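PDB 2B7K: SCO1 protein from Saccharomyces cerevisiae, which is required for accumulation of cytochrome c oxidase subunits 1 and 2 and is thought to act in mitochondrial copper transport or copper insertion into that enzyme. Local coordinates for residues A[45-50]-A[146-151]; A[50-55]-A[88-93]. All coordinates share one frame; numbering follows the deposited sequence.

Contact 1: A[45-50]-A[146-151]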
loop_
_atom_site.group_PDB
_atom_site.type_symbol
_atom_site.label_atom_id
_atom_site.label_comp_id
_atom_site.label_asym_id
_atom_site.label_seq_id
_atom_site.Cartn_x
_atom_site.Cartn_y
_atom_site.Cartn_z
ATOM N N ILE A 45 1.923 3.812 -2.355
ATOM C CA ILE A 45 0.599 3.733 -1.770
ATOM C C ILE A 45 0.535 2.352 -1.119
ATOM O O ILE A 45 0.710 1.324 -1.773
ATOM C CB ILE A 45 -0.509 3.953 -2.834
ATOM C CG1 ILE A 45 -1.869 3.985 -2.136
ATOM C CG2 ILE A 45 -0.431 2.884 -3.929
ATOM C CD1 ILE A 45 -2.978 4.647 -2.955
ATOM N N ILE A 46 0.321 2.352 0.188
ATOM C CA ILE A 46 0.300 1.128 0.973
ATOM C C ILE A 46 -1.073 0.726 1.479
ATOM O O ILE A 46 -1.846 1.559 1.952
ATOM C CB ILE A 46 1.233 1.274 2.188
ATOM C CG1 ILE A 46 2.636 1.650 1.706
ATOM C CG2 ILE A 46 1.256 -0.017 2.996
ATOM C CD1 ILE A 46 3.579 2.045 2.828
ATOM N N TYR A 47 -1.369 -0.563 1.375
ATOM C CA TYR A 47 -2.641 -1.081 1.858
ATOM C C TYR A 47 -2.359 -2.299 2.718
ATOM O O TYR A 47 -1.648 -3.207 2.294
ATOM C CB TYR A 47 -3.553 -1.484 0.694
ATOM C CG TYR A 47 -4.864 -2.093 1.157
ATOM C CD1 TYR A 47 -5.813 -1.323 1.829
ATOM C CD2 TYR A 47 -5.129 -3.449 0.970
ATOM C CE1 TYR A 47 -6.997 -1.891 2.310
ATOM C CE2 TYR A 47 -6.305 -4.030 1.448
ATOM C CZ TYR A 47 -7.234 -3.246 2.119
ATOM O OH TYR A 47 -8.385 -3.828 2.618
ATOM N N PHE A 48 -2.913 -2.304 3.927
ATOM C CA PHE A 48 -2.752 -3.416 4.857
ATOM C C PHE A 48 -4.013 -4.284 4.789
ATOM O O PHE A 48 -5.126 -3.769 4.838
ATOM C CB PHE A 48 -2.590 -2.897 6.296
ATOM C CG PHE A 48 -1.238 -2.325 6.594
ATOM C CD1 PHE A 48 -0.258 -3.102 7.211
ATOM C CD2 PHE A 48 -0.939 -1.007 6.268
ATOM C CE1 PHE A 48 1.003 -2.575 7.501
ATOM C CE2 PHE A 48 0.320 -0.466 6.552
ATOM C CZ PHE A 48 1.294 -1.254 7.171
ATOM N N GLY A 49 -3.837 -5.593 4.655
ATOM C CA GLY A 49 -4.972 -6.504 4.608
ATOM C C GLY A 49 -4.458 -7.930 4.690
ATOM O O GLY A 49 -3.340 -8.148 5.151
ATOM N N PHE A 50 -5.259 -8.904 4.271
ATOM C CA PHE A 50 -4.810 -10.298 4.277
ATOM C C PHE A 50 -5.576 -11.091 3.226
ATOM O O PHE A 50 -6.720 -10.768 2.914
ATOM C CB PHE A 50 -4.912 -10.929 5.682
ATOM C CG PHE A 50 -6.299 -10.941 6.270
ATOM C CD1 PHE A 50 -6.982 -12.143 6.437
ATOM C CD2 PHE A 50 -6.900 -9.765 6.700
ATOM C CE1 PHE A 50 -8.251 -12.171 7.028
ATOM C CE2 PHE A 50 -8.163 -9.780 7.291
ATOM C CZ PHE A 50 -8.840 -10.984 7.456
ATOM N N ILE A 146 -8.963 -0.687 6.084
ATOM C CA ILE A 146 -9.740 0.241 5.282
ATOM C C ILE A 146 -9.053 1.485 4.718
ATOM O O ILE A 146 -9.678 2.226 3.964
ATOM C CB ILE A 146 -10.983 0.704 6.074
ATOM C CG1 ILE A 146 -10.541 1.322 7.405
ATOM C CG2 ILE A 146 -11.913 -0.475 6.313
ATOM C CD1 ILE A 146 -11.676 1.818 8.274
ATOM N N PHE A 147 -7.797 1.744 5.072
ATOM C CA PHE A 147 -7.124 2.932 4.524
ATOM C C PHE A 147 -5.988 2.602 3.573
ATOM O O PHE A 147 -5.374 1.544 3.674
ATOM C CB PHE A 147 -6.492 3.802 5.622
ATOM C CG PHE A 147 -7.474 4.446 6.544
ATOM C CD1 PHE A 147 -7.724 3.902 7.798
ATOM C CD2 PHE A 147 -8.131 5.614 6.171
ATOM C CE1 PHE A 147 -8.619 4.514 8.676
ATOM C CE2 PHE A 147 -9.028 6.234 7.041
ATOM C CZ PHE A 147 -9.272 5.685 8.294
ATOM N N PHE A 148 -5.726 3.529 2.651
ATOM C CA PHE A 148 -4.590 3.422 1.745
ATOM C C PHE A 148 -3.684 4.531 2.288
ATOM O O PHE A 148 -4.161 5.631 2.580
ATOM C CB PHE A 148 -4.964 3.736 0.294
ATOM C CG PHE A 148 -5.756 2.654 -0.380
ATOM C CD1 PHE A 148 -7.135 2.763 -0.503
ATOM C CD2 PHE A 148 -5.119 1.531 -0.902
ATOM C CE1 PHE A 148 -7.876 1.764 -1.145
ATOM C CE2 PHE A 148 -5.849 0.530 -1.542
ATOM C CZ PHE A 148 -7.230 0.650 -1.663
ATOM N N TYR A 149 -2.402 4.236 2.471
ATOM C CA TYR A 149 -1.464 5.226 2.989
ATOM C C TYR A 149 -0.549 5.707 1.874
ATOM O O TYR A 149 0.199 4.918 1.290
ATOM C CB TYR A 149 -0.626 4.625 4.130
ATOM C CG TYR A 149 -1.472 4.028 5.237
ATOM C CD1 TYR A 149 -2.089 2.790 5.077
ATOM C CD2 TYR A 149 -1.696 4.728 6.422
ATOM C CE1 TYR A 149 -2.919 2.261 6.074
ATOM C CE2 TYR A 149 -2.518 4.212 7.422
ATOM C CZ TYR A 149 -3.128 2.981 7.240
ATOM O OH TYR A 149 -3.965 2.484 8.212
ATOM N N LEU A 150 -0.624 6.999 1.572
ATOM C CA LEU A 150 0.197 7.590 0.522
ATOM C C LEU A 150 1.475 8.142 1.137
ATOM O O LEU A 150 1.416 8.986 2.030
ATOM C CB LEU A 150 -0.571 8.716 -0.176
ATOM C CG LEU A 150 0.098 9.303 -1.424
ATOM C CD1 LEU A 150 0.239 8.223 -2.491
ATOM C CD2 LEU A 150 -0.734 10.458 -1.948
ATOM N N MET A 151 2.625 7.666 0.659
ATOM C CA MET A 151 3.917 8.106 1.188
ATOM C C MET A 151 4.691 8.820 0.084
ATOM O O MET A 151 4.759 8.325 -1.041
ATOM C CB MET A 151 4.725 6.898 1.676
ATOM C CG MET A 151 3.931 5.892 2.512
ATOM S SD MET A 151 3.236 6.567 4.043
ATOM C CE MET A 151 4.672 6.545 5.108
HETATM O O HOH W 1 -5.027 -0.863 5.046
#
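Ile46 and Tyr149 are the hydrogen-bonded pair that ties strand 45-49 to strand 148-151, antiparallel neighbours in the central sheet of this thioredoxin-fold domain. Ile46 N donates to Tyr149 O and Tyr149 N to Ile46 O, both at 2.8 Å and nearly straight. Toward Gly49 the strands part, and water 1 fills in for a direct bond: it accepts from Phe48 N and donates to Phe147 O.

Tyr47 packs against Phe148 on the face these two share with Ile45 and Leu150. With CG anti to the backbone N (chi1 177°), Tyr47 CB sits 3.8 Å from Phe148 CD2, and the next atom, CG, rests against Phe148 CE2. CD1 then does two jobs. It lies over one face of the Phe148 ring, toward the rim, and at the edge of its own ring Tyr47 CD1 comes 3.4 Å from Phe147 O. CE1 moves on past that carbonyl, and at the tip OH is hydrogen-bonded to Ser145 O, which anchors the end of the side chain. The Tyr47 and Phe148 planes lie at 37°, an oblique pair. Helix 56-75 packs on this face, with Cys57, a copper ligand by similarity, against Tyr47 and Trp67 meeting Phe148.

On the other face, Ile46 CD1 touches Met151 CG at 3.9 Å. Phe48 turns its edge toward the face of Tyr149 in an offset edge-to-face pair, planes 89° apart, with Phe48 CD2 3.8 Å from Tyr149 CE1. Tyr149 in turn presents its own ring edge to Ile46 O, which lies 3.4 Å from Tyr149 CD1.

Contact 2: A[50-55]-A[88-93]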
loop_
_atom_site.group_PDB
_atom_site.type_symbol
_atom_site.label_atom_id
_atom_site.label_comp_id
_atom_site.label_asym_id
_atom_site.label_seq_id
_atom_site.Cartn_x
_atom_site.Cartn_y
_atom_site.Cartn_z
ATOM N N PHE A 50 -5.259 -8.904 4.271
ATOM C CA PHE A 50 -4.810 -10.298 4.277
ATOM C C PHE A 50 -5.576 -11.091 3.226
ATOM O O PHE A 50 -6.720 -10.768 2.914
ATOM C CB PHE A 50 -4.912 -10.929 5.682
ATOM C CG PHE A 50 -6.299 -10.941 6.270
ATOM C CD1 PHE A 50 -6.982 -12.143 6.437
ATOM C CD2 PHE A 50 -6.900 -9.765 6.700
ATOM C CE1 PHE A 50 -8.251 -12.171 7.028
ATOM C CE2 PHE A 50 -8.163 -9.780 7.291
ATOM C CZ PHE A 50 -8.840 -10.984 7.456
ATOM N N SER A 51 -4.931 -12.113 2.664
ATOM C CA SER A 51 -5.539 -12.900 1.597
ATOM C C SER A 51 -6.855 -13.579 1.938
ATOM O O SER A 51 -7.684 -13.779 1.056
ATOM C CB SER A 51 -4.552 -13.946 1.060
ATOM O OG SER A 51 -4.332 -14.989 1.993
ATOM N N ASN A 52 -7.055 -13.935 3.202
ATOM C CA ASN A 52 -8.297 -14.596 3.592
ATOM C C ASN A 52 -9.395 -13.633 4.041
ATOM O O ASN A 52 -10.371 -14.043 4.668
ATOM C CB ASN A 52 -8.028 -15.627 4.692
ATOM C CG ASN A 52 -7.297 -16.850 4.174
ATOM O OD1 ASN A 52 -6.070 -16.947 4.262
ATOM N ND2 ASN A 52 -8.049 -17.790 3.617
ATOM N N CYS A 53 -9.232 -12.355 3.715
ATOM C CA CYS A 53 -10.214 -11.336 4.075
ATOM C C CYS A 53 -11.411 -11.400 3.130
ATOM O O CYS A 53 -11.258 -11.392 1.909
ATOM C CB CYS A 53 -9.579 -9.946 4.006
ATOM S SG CYS A 53 -10.744 -8.584 4.277
ATOM N N PRO A 54 -12.626 -11.481 3.684
ATOM C CA PRO A 54 -13.803 -11.542 2.820
ATOM C C PRO A 54 -14.367 -10.161 2.480
ATOM O O PRO A 54 -14.562 -9.324 3.361
ATOM C CB PRO A 54 -14.777 -12.372 3.645
ATOM C CG PRO A 54 -14.501 -11.876 5.030
ATOM C CD PRO A 54 -12.980 -11.801 5.081
ATOM N N ASP A 55 -14.606 -9.929 1.192
ATOM C CA ASP A 55 -15.188 -8.679 0.710
ATOM C C ASP A 55 -14.329 -7.412 0.755
ATOM O O ASP A 55 -13.942 -6.884 -0.289
ATOM C CB ASP A 55 -16.501 -8.420 1.454
ATOM C CG ASP A 55 -17.474 -9.581 1.337
ATOM O OD1 ASP A 55 -18.491 -9.578 2.061
ATOM O OD2 ASP A 55 -17.224 -10.493 0.520
ATOM N N PRO A 88 0.781 -12.938 8.866
ATOM C CA PRO A 88 2.038 -13.619 8.543
ATOM C C PRO A 88 1.994 -15.138 8.689
ATOM O O PRO A 88 2.835 -15.841 8.131
ATOM C CB PRO A 88 3.032 -12.970 9.504
ATOM C CG PRO A 88 2.182 -12.636 10.684
ATOM C CD PRO A 88 0.959 -12.051 10.028
ATOM N N ALA A 89 1.012 -15.642 9.431
ATOM C CA ALA A 89 0.884 -17.081 9.641
ATOM C C ALA A 89 0.523 -17.830 8.365
ATOM O O ALA A 89 1.046 -18.918 8.108
ATOM C CB ALA A 89 -0.154 -17.361 10.721
ATOM N N ARG A 90 -0.351 -17.236 7.557
ATOM C CA ARG A 90 -0.807 -17.862 6.322
ATOM C C ARG A 90 -0.338 -17.200 5.029
ATOM O O ARG A 90 -0.183 -17.872 4.013
ATOM C CB ARG A 90 -2.341 -17.917 6.304
ATOM C CG ARG A 90 -2.950 -18.825 7.359
ATOM C CD ARG A 90 -4.478 -18.853 7.277
ATOM N NE ARG A 90 -5.072 -17.569 7.648
ATOM C CZ ARG A 90 -6.380 -17.322 7.672
ATOM N NH1 ARG A 90 -6.822 -16.122 8.022
ATOM N NH2 ARG A 90 -7.248 -18.270 7.347
ATOM N N ASP A 91 -0.123 -15.892 5.063
ATOM C CA ASP A 91 0.279 -15.162 3.861
ATOM C C ASP A 91 1.767 -15.176 3.549
ATOM O O ASP A 91 2.471 -14.177 3.714
ATOM C CB ASP A 91 -0.233 -13.722 3.936
ATOM C CG ASP A 91 -1.734 -13.629 3.704
ATOM O OD1 ASP A 91 -2.385 -14.684 3.550
ATOM O OD2 ASP A 91 -2.261 -12.502 3.671
ATOM N N SER A 92 2.228 -16.335 3.090
ATOM C CA SER A 92 3.615 -16.540 2.712
ATOM C C SER A 92 3.808 -15.899 1.339
ATOM O O SER A 92 2.837 -15.490 0.689
ATOM C CB SER A 92 3.894 -18.033 2.597
ATOM O OG SER A 92 3.119 -18.571 1.540
ATOM N N PRO A 93 5.061 -15.799 0.879
ATOM C CA PRO A 93 5.271 -15.195 -0.438
ATOM C C PRO A 93 4.462 -15.881 -1.537
ATOM O O PRO A 93 3.889 -15.209 -2.383
ATOM C CB PRO A 93 6.778 -15.326 -0.637
ATOM C CG PRO A 93 7.292 -15.130 0.760
ATOM C CD PRO A 93 6.345 -15.985 1.581
HETATM O O HOH W 2 -4.755 -14.569 5.102
#
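Asp91 grips the start of the 50-55 loop by holding Ser51 at two points. Ser51 N donates to the syn lone pair of Asp91 OD2 over 2.9 Å, close to straight at 171°. Ser51 OG gives its proton to Asp91 OD1 in a very short bond of 2.5 Å, arriving on the syn side but 29° out of the carboxylate plane. OG can do this because it sits between its own backbone N and carbonyl carbon, so the N-H and the hydroxyl reach the two oxygens together. Asp91 OD2 has a second donor in Thr85 OG1, and water 2 lies 2.8 Å from Asp91 OD1. Asp91 is buried, and this set of donors would be expected to stabilise its negative charge.

Arg90 and Asn52 close the outer side of the contact. The Arg90 chain bends at chi3 and lays its guanidinium flat along the Asn52 amide, the two planes only 10° apart. Asn52 OD1 stands over the middle of the group, 3.4 Å from Arg90 CZ, while Asn52 CB lies over NH1 on the same face. This is stacking rather than an in-plane bond; Arg90 NE makes its salt bridge with Asp87. Water 2 also accepts from Asn52 N, linking that residue to Asp91.

The loop thus held makes a type I beta turn from Phe50 to Cys53, closed by Cys53 N to Phe50 O, and Cys53 CB rests over the centre of the Phe50 ring. Cys53 and Cys57 form the CxxxC motif of SCO proteins, which by similarity binds copper where thioredoxin relatives carry their active-site cysteines.

Strand 44-49 runs from contact 1 straight into contact 2, with Phe50 shared between them and the centres of the two contacts about 15 Å apart. Contact 1 lies near the middle of the domain and pairs that strand with 148-151. The strand's other sheet neighbour, 80-85, leads into the 88-93 loop of contact 2 at the surface. Along the chain the order is 45-50, 50-55, 88-93, 146-151, so the shorter-range contact falls within the span of the longer one. The loop before helix 56-75, which carries Cys53, and the 146-151 segment, which follows His144, both border the probable copper site of this thioredoxin fold.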